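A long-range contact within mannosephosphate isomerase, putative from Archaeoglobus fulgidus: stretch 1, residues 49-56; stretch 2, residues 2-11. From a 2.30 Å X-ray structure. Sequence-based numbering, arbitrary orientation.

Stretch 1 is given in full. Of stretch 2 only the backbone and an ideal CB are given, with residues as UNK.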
ATOM      1  N   PRO A  49     -11.830  -8.802  -2.825  1.00 33.43           N
ATOM      2  CA  PRO A  49     -11.936  -8.636  -1.377  1.00 32.13           C
ATOM      3  C   PRO A  49     -11.228  -9.748  -0.594  1.00 31.18           C
ATOM      4  O   PRO A  49     -11.241 -10.910  -1.007  1.00 30.80           O
ATOM      5  CB  PRO A  49     -13.444  -8.667  -1.127  1.00 31.94           C
ATOM      6  CG  PRO A  49     -14.009  -9.453  -2.258  1.00 32.62           C
ATOM      7  CD  PRO A  49     -13.099  -9.270  -3.429  1.00 33.34           C
ATOM      8  N   SER A  50     -10.599  -9.376   0.517  1.00 30.13           N
ATOM      9  CA  SER A  50      -9.984 -10.343   1.412  1.00 29.85           C
ATOM     10  C   SER A  50     -11.070 -10.966   2.263  1.00 30.40           C
ATOM     11  O   SER A  50     -12.124 -10.361   2.483  1.00 30.33           O
ATOM     12  CB  SER A  50      -8.951  -9.667   2.313  1.00 29.27           C
ATOM     13  OG  SER A  50      -7.800  -9.292   1.572  1.00 28.74           O
ATOM     14  N   THR A  51     -10.822 -12.178   2.734  1.00 31.06           N
ATOM     15  CA  THR A  51     -11.724 -12.784   3.692  1.00 32.62           C
ATOM     16  C   THR A  51     -10.992 -12.916   5.027  1.00 32.75           C
ATOM     17  O   THR A  51      -9.800 -13.234   5.080  1.00 32.17           O
ATOM     18  CB  THR A  51     -12.338 -14.151   3.206  1.00 33.00           C
ATOM     19  OG1 THR A  51     -11.332 -15.153   3.210  1.00 36.53           O
ATOM     20  CG2 THR A  51     -12.918 -14.062   1.783  1.00 32.42           C
ATOM     21  N   VAL A  52     -11.719 -12.649   6.105  1.00 33.86           N
ATOM     22  CA  VAL A  52     -11.124 -12.551   7.430  1.00 34.99           C
ATOM     23  C   VAL A  52     -11.705 -13.562   8.426  1.00 36.74           C
ATOM     24  O   VAL A  52     -12.797 -14.100   8.219  1.00 36.29           O
ATOM     25  CB  VAL A  52     -11.226 -11.097   7.998  1.00 34.60           C
ATOM     26  CG1 VAL A  52     -10.480 -10.118   7.101  1.00 33.23           C
ATOM     27  CG2 VAL A  52     -12.680 -10.669   8.190  1.00 32.82           C
ATOM     28  N   LEU A  53     -10.947 -13.812   9.495  1.00 39.05           N
ATOM     29  CA  LEU A  53     -11.411 -14.624  10.621  1.00 41.57           C
ATOM     30  C   LEU A  53     -11.715 -13.749  11.835  1.00 42.37           C
ATOM     31  O   LEU A  53     -10.806 -13.139  12.423  1.00 42.19           O
ATOM     32  CB  LEU A  53     -10.353 -15.658  11.022  1.00 42.14           C
ATOM     33  CG  LEU A  53     -10.110 -16.891  10.154  1.00 44.03           C
ATOM     34  CD1 LEU A  53      -8.682 -17.408  10.385  1.00 46.38           C
ATOM     35  CD2 LEU A  53     -11.159 -17.970  10.423  1.00 45.18           C
ATOM     36  N   VAL A  54     -12.990 -13.704  12.205  1.00 43.68           N
ATOM     37  CA  VAL A  54     -13.411 -13.007  13.415  1.00 45.20           C
ATOM     38  C   VAL A  54     -13.818 -14.022  14.499  1.00 46.48           C
ATOM     39  O   VAL A  54     -14.868 -14.669  14.392  1.00 46.65           O
ATOM     40  CB  VAL A  54     -14.542 -11.984  13.131  1.00 45.04           C
ATOM     41  CG1 VAL A  54     -15.052 -11.371  14.439  1.00 45.12           C
ATOM     42  CG2 VAL A  54     -14.044 -10.892  12.190  1.00 44.00           C
ATOM     43  N   LYS A  55     -12.971 -14.154  15.529  1.00 48.02           N
ATOM     44  CA  LYS A  55     -13.153 -15.162  16.593  1.00 49.55           C
ATOM     45  C   LYS A  55     -13.291 -16.592  16.021  1.00 49.81           C
ATOM     46  O   LYS A  55     -14.077 -17.409  16.520  1.00 49.99           O
ATOM     47  CB  LYS A  55     -14.354 -14.805  17.502  1.00 49.90           C
ATOM     48  CG  LYS A  55     -14.095 -13.680  18.527  1.00 51.90           C
ATOM     49  CD  LYS A  55     -15.396 -12.920  18.853  1.00 54.45           C
ATOM     50  CE  LYS A  55     -15.384 -12.305  20.263  1.00 55.67           C
ATOM     51  NZ  LYS A  55     -14.679 -10.989  20.347  1.00 56.40           N
ATOM     52  N   GLY A  56     -12.537 -16.882  14.962  1.00 50.03           N
ATOM     53  CA  GLY A  56     -12.587 -18.201  14.343  1.00 50.17           C
ATOM     54  C   GLY A  56     -13.566 -18.418  13.193  1.00 50.36           C
ATOM     55  O   GLY A  56     -13.479 -19.450  12.510  1.00 50.65           O
ATOM     56  N   UNK A   2     -18.317  -2.396  20.920  1.00 60.56           N
ATOM     57  CA  UNK A   2     -17.102  -3.195  21.147  1.00 60.56           C
ATOM     58  C   UNK A   2     -17.356  -4.712  21.038  1.00 57.66           C
ATOM     59  O   UNK A   2     -17.081  -5.481  21.958  1.00 57.58           O
ATOM     60  CB  UNK A   2     -16.526  -2.872  22.527  1.00 60.56           C
ATOM     61  N   UNK A   3     -17.874  -5.109  19.876  1.00 54.96           N
ATOM     62  CA  UNK A   3     -18.160  -6.507  19.531  1.00 52.23           C
ATOM     63  C   UNK A   3     -16.934  -7.246  18.971  1.00 48.83           C
ATOM     64  O   UNK A   3     -16.872  -8.478  19.009  1.00 48.55           O
ATOM     65  CB  UNK A   3     -19.299  -6.562  18.511  1.00 52.23           C
ATOM     66  N   UNK A   4     -15.973  -6.495  18.439  1.00 44.58           N
ATOM     67  CA  UNK A   4     -14.858  -7.095  17.715  1.00 40.59           C
ATOM     68  C   UNK A   4     -13.647  -7.363  18.608  1.00 38.23           C
ATOM     69  O   UNK A   4     -13.390  -6.606  19.545  1.00 37.84           O
ATOM     70  CB  UNK A   4     -14.448  -6.186  16.554  1.00 40.59           C
ATOM     71  N   UNK A   5     -12.888  -8.438  18.306  1.00 35.73           N
ATOM     72  CA  UNK A   5     -11.653  -8.686  19.048  1.00 33.87           C
ATOM     73  C   UNK A   5     -10.600  -7.647  18.681  1.00 32.24           C
ATOM     74  O   UNK A   5     -10.810  -6.861  17.757  1.00 31.64           O
ATOM     75  CB  UNK A   5     -11.129 -10.096  18.770  1.00 33.87           C
ATOM     76  N   UNK A   6      -9.489  -7.640  19.411  1.00 30.63           N
ATOM     77  CA  UNK A   6      -8.386  -6.724  19.144  1.00 29.29           C
ATOM     78  C   UNK A   6      -7.673  -7.004  17.819  1.00 28.74           C
ATOM     79  O   UNK A   6      -7.204  -6.079  17.162  1.00 28.90           O
ATOM     80  CB  UNK A   6      -7.375  -6.794  20.291  1.00 29.29           C
ATOM     81  N   UNK A   7      -7.579  -8.278  17.451  1.00 27.82           N
ATOM     82  CA  UNK A   7      -6.746  -8.705  16.348  1.00 27.23           C
ATOM     83  C   UNK A   7      -7.513  -9.597  15.380  1.00 27.48           C
ATOM     84  O   UNK A   7      -7.945 -10.699  15.738  1.00 27.87           O
ATOM     85  CB  UNK A   7      -5.510  -9.437  16.875  1.00 27.23           C
ATOM     86  N   UNK A   8      -7.681  -9.100  14.157  1.00 27.07           N
ATOM     87  CA  UNK A   8      -8.400  -9.804  13.113  1.00 26.88           C
ATOM     88  C   UNK A   8      -7.399 -10.215  12.039  1.00 27.18           C
ATOM     89  O   UNK A   8      -6.579  -9.410  11.600  1.00 27.07           O
ATOM     90  CB  UNK A   8      -9.519  -8.939  12.529  1.00 26.88           C
ATOM     91  N   UNK A   9      -7.461 -11.483  11.648  1.00 27.47           N
ATOM     92  CA  UNK A   9      -6.512 -12.056  10.704  1.00 28.37           C
ATOM     93  C   UNK A   9      -7.212 -12.389   9.391  1.00 28.74           C
ATOM     94  O   UNK A   9      -8.427 -12.562   9.373  1.00 28.90           O
ATOM     95  CB  UNK A   9      -5.853 -13.305  11.292  1.00 28.37           C
ATOM     96  N   UNK A  10      -6.460 -12.453   8.294  1.00 29.86           N
ATOM     97  CA  UNK A  10      -7.024 -12.977   7.040  1.00 30.96           C
ATOM     98  C   UNK A  10      -7.185 -14.474   7.161  1.00 31.42           C
ATOM     99  O   UNK A  10      -6.286 -15.145   7.656  1.00 31.80           O
ATOM    100  CB  UNK A  10      -6.141 -12.629   5.840  1.00 30.96           C
ATOM    101  N   UNK A  11      -8.326 -14.978   6.703  1.00 32.16           N
ATOM    102  CA  UNK A  11      -8.613 -16.415   6.659  1.00 32.67           C
ATOM    103  C   UNK A  11      -7.820 -17.148   5.564  1.00 33.10           C
ATOM    104  O   UNK A  11      -7.437 -18.309   5.736  1.00 33.51           O
ATOM    105  CB  UNK A  11     -10.111 -16.633   6.438  1.00 32.67           C
TER

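Positions 2 to 11 approach the strand of stretch 1 gradually: the first residues lie off its end, and the last ones pair with it antiparallel. At position 2 nothing of stretch 1 lies within 5.5 Å of the ideal CB, so this contact sets no preference; the residue is Met2, present as selenomethionine and poorly ordered. Position 3 is equally free, its CB pointing sideways, and a polar or charged chain would do. It is Glu3, whose end leads away; its backbone O lies 3.6 Å from Lys55 NZ.

Position 4 also points sideways; Val54 CG1 lies off to the side of this bond, 5.6 Å from the ideal CB, so a side chain must bend to reach it. A longer aliphatic chain would suit, and Leu4 fits: its CD2 comes to 4.2 Å from Val54 CG1. Position 5 points toward stretch 1, its ideal CB 4.0 Å from Lys55 NZ, with Val54 farther off. A polar or acidic chain facing NZ would be reasonable; phi of -70° also suits proline, whose ring can bring CD to Val54. Pro5 is found, and its CD packs 3.9 Å from Val54 CG1 and 3.8 Å from Lys55 NZ, so the ring meets both the valine and the end of the lysine.

Positions 6 and 7 are unconstrained by stretch 1, the first out of reach and the second pointing away; they are Ser6 and Phe7. The backbone at 7 still takes part, since a water donates hydrogen bonds to Phe7 O (2.9 Å) and Leu53 O (3.2 Å), bridging the two stretches.

Position 8 has extended angles, and its sideways CB lies 4.9 Å from Val54 CG2 and 5.3 Å from Val52 CB. The two valines offer an apolar surface, for which valine, isoleucine or leucine would be reasonable. In Ile8, CG2 lies 3.8 Å from Val52 CB, and CG2 and CD1 both come to 4.2 Å from Val54 CG2.

At position 9 the CB lies on the same sheet face as Leu53, 5.1 Å from Leu53 CD1, and a hydrophobic or beta-branched residue would suit. The residue is Phe9, whose ring leads away from stretch 1. Its backbone is the firmer link: Leu53 N donates to Phe9 O at 2.8 Å and 171°, nearly straight.

Position 10 forms a non-hydrogen-bonded pair with Val52. Its CB points away overall, yet lies 3.8 Å from Thr51 O and 5.4 Å from Ser50 CB, so a flexible polar chain could turn back toward the serine hydroxyl. Gln10 does so: NE2 comes to 2.5 Å from Ser50 OG, though the angle is too poor for a hydrogen bond, and both atoms are hydrogen-bonded elsewhere in the structure.

Position 11 points toward stretch 1, its ideal CB 3.7 Å from both Leu53 CG and Thr51 O. A small apolar residue packs well here; a larger one would have to turn its outer atoms off Leu53 and Thr51. Ala11 packs its methyl CB 3.7 Å from Leu53 CG, while its N donates to Thr51 O at 2.8 Å.

Stretch 2 2-11: MELPSFIFQA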
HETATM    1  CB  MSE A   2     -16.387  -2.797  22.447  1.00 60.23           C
HETATM    2  CG  MSE A   2     -17.287  -2.617  23.653  1.00 62.94           C
HETATM    3 SE   MSE A   2     -16.488  -1.407  24.992  0.80 66.92          SE
HETATM    4  CE  MSE A   2     -17.018   0.397  24.160  1.00 66.64           C
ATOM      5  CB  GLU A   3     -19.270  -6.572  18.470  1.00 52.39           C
ATOM      6  CG  GLU A   3     -20.598  -5.911  18.852  1.00 53.87           C
ATOM      7  CD  GLU A   3     -21.507  -5.687  17.641  1.00 54.37           C
ATOM      8  OE1 GLU A   3     -21.651  -6.618  16.808  1.00 56.84           O
ATOM      9  OE2 GLU A   3     -22.078  -4.577  17.518  1.00 57.04           O
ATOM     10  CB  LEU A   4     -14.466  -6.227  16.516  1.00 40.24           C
ATOM     11  CG  LEU A   4     -15.527  -6.006  15.431  1.00 38.84           C
ATOM     12  CD1 LEU A   4     -15.039  -4.977  14.421  1.00 37.11           C
ATOM     13  CD2 LEU A   4     -15.923  -7.318  14.740  1.00 36.55           C
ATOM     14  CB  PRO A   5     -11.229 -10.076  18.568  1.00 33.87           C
ATOM     15  CG  PRO A   5     -11.834 -10.209  17.223  1.00 34.30           C
ATOM     16  CD  PRO A   5     -13.122  -9.456  17.265  1.00 35.32           C
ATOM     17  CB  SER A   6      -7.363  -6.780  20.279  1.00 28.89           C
ATOM     18  OG  SER A   6      -7.804  -6.051  21.396  1.00 28.12           O
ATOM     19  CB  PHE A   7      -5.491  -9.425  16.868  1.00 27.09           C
ATOM     20  CG  PHE A   7      -4.797  -8.704  18.001  1.00 26.30           C
ATOM     21  CD1 PHE A   7      -4.260  -7.429  17.815  1.00 26.53           C
ATOM     22  CD2 PHE A   7      -4.688  -9.299  19.250  1.00 25.38           C
ATOM     23  CE1 PHE A   7      -3.627  -6.760  18.866  1.00 26.47           C
ATOM     24  CE2 PHE A   7      -4.056  -8.641  20.302  1.00 26.23           C
ATOM     25  CZ  PHE A   7      -3.521  -7.368  20.103  1.00 25.57           C
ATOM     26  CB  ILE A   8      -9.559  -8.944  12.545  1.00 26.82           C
ATOM     27  CG1 ILE A   8     -10.601  -8.683  13.650  1.00 26.70           C
ATOM     28  CG2 ILE A   8     -10.194  -9.604  11.290  1.00 25.33           C
ATOM     29  CD1 ILE A   8     -11.637  -7.598  13.316  1.00 26.92           C
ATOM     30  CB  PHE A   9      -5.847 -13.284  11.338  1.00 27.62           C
ATOM     31  CG  PHE A   9      -5.008 -12.936  12.533  1.00 27.99           C
ATOM     32  CD1 PHE A   9      -3.701 -12.488  12.370  1.00 26.80           C
ATOM     33  CD2 PHE A   9      -5.543 -12.994  13.823  1.00 27.61           C
ATOM     34  CE1 PHE A   9      -2.927 -12.133  13.467  1.00 27.05           C
ATOM     35  CE2 PHE A   9      -4.775 -12.633  14.927  1.00 27.74           C
ATOM     36  CZ  PHE A   9      -3.466 -12.199  14.750  1.00 26.52           C
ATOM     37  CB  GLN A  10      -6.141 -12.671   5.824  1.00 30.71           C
ATOM     38  CG  GLN A  10      -6.177 -11.227   5.421  1.00 31.33           C
ATOM     39  CD  GLN A  10      -5.721 -10.978   3.998  1.00 30.17           C
ATOM     40  OE1 GLN A  10      -4.887 -11.692   3.436  1.00 32.83           O
ATOM     41  NE2 GLN A  10      -6.248  -9.939   3.420  1.00 27.85           N
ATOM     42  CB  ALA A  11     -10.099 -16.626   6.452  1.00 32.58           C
TER
HETATM   43  O   HOH W   1      -9.784 -12.857  15.444  1.00 35.47           O
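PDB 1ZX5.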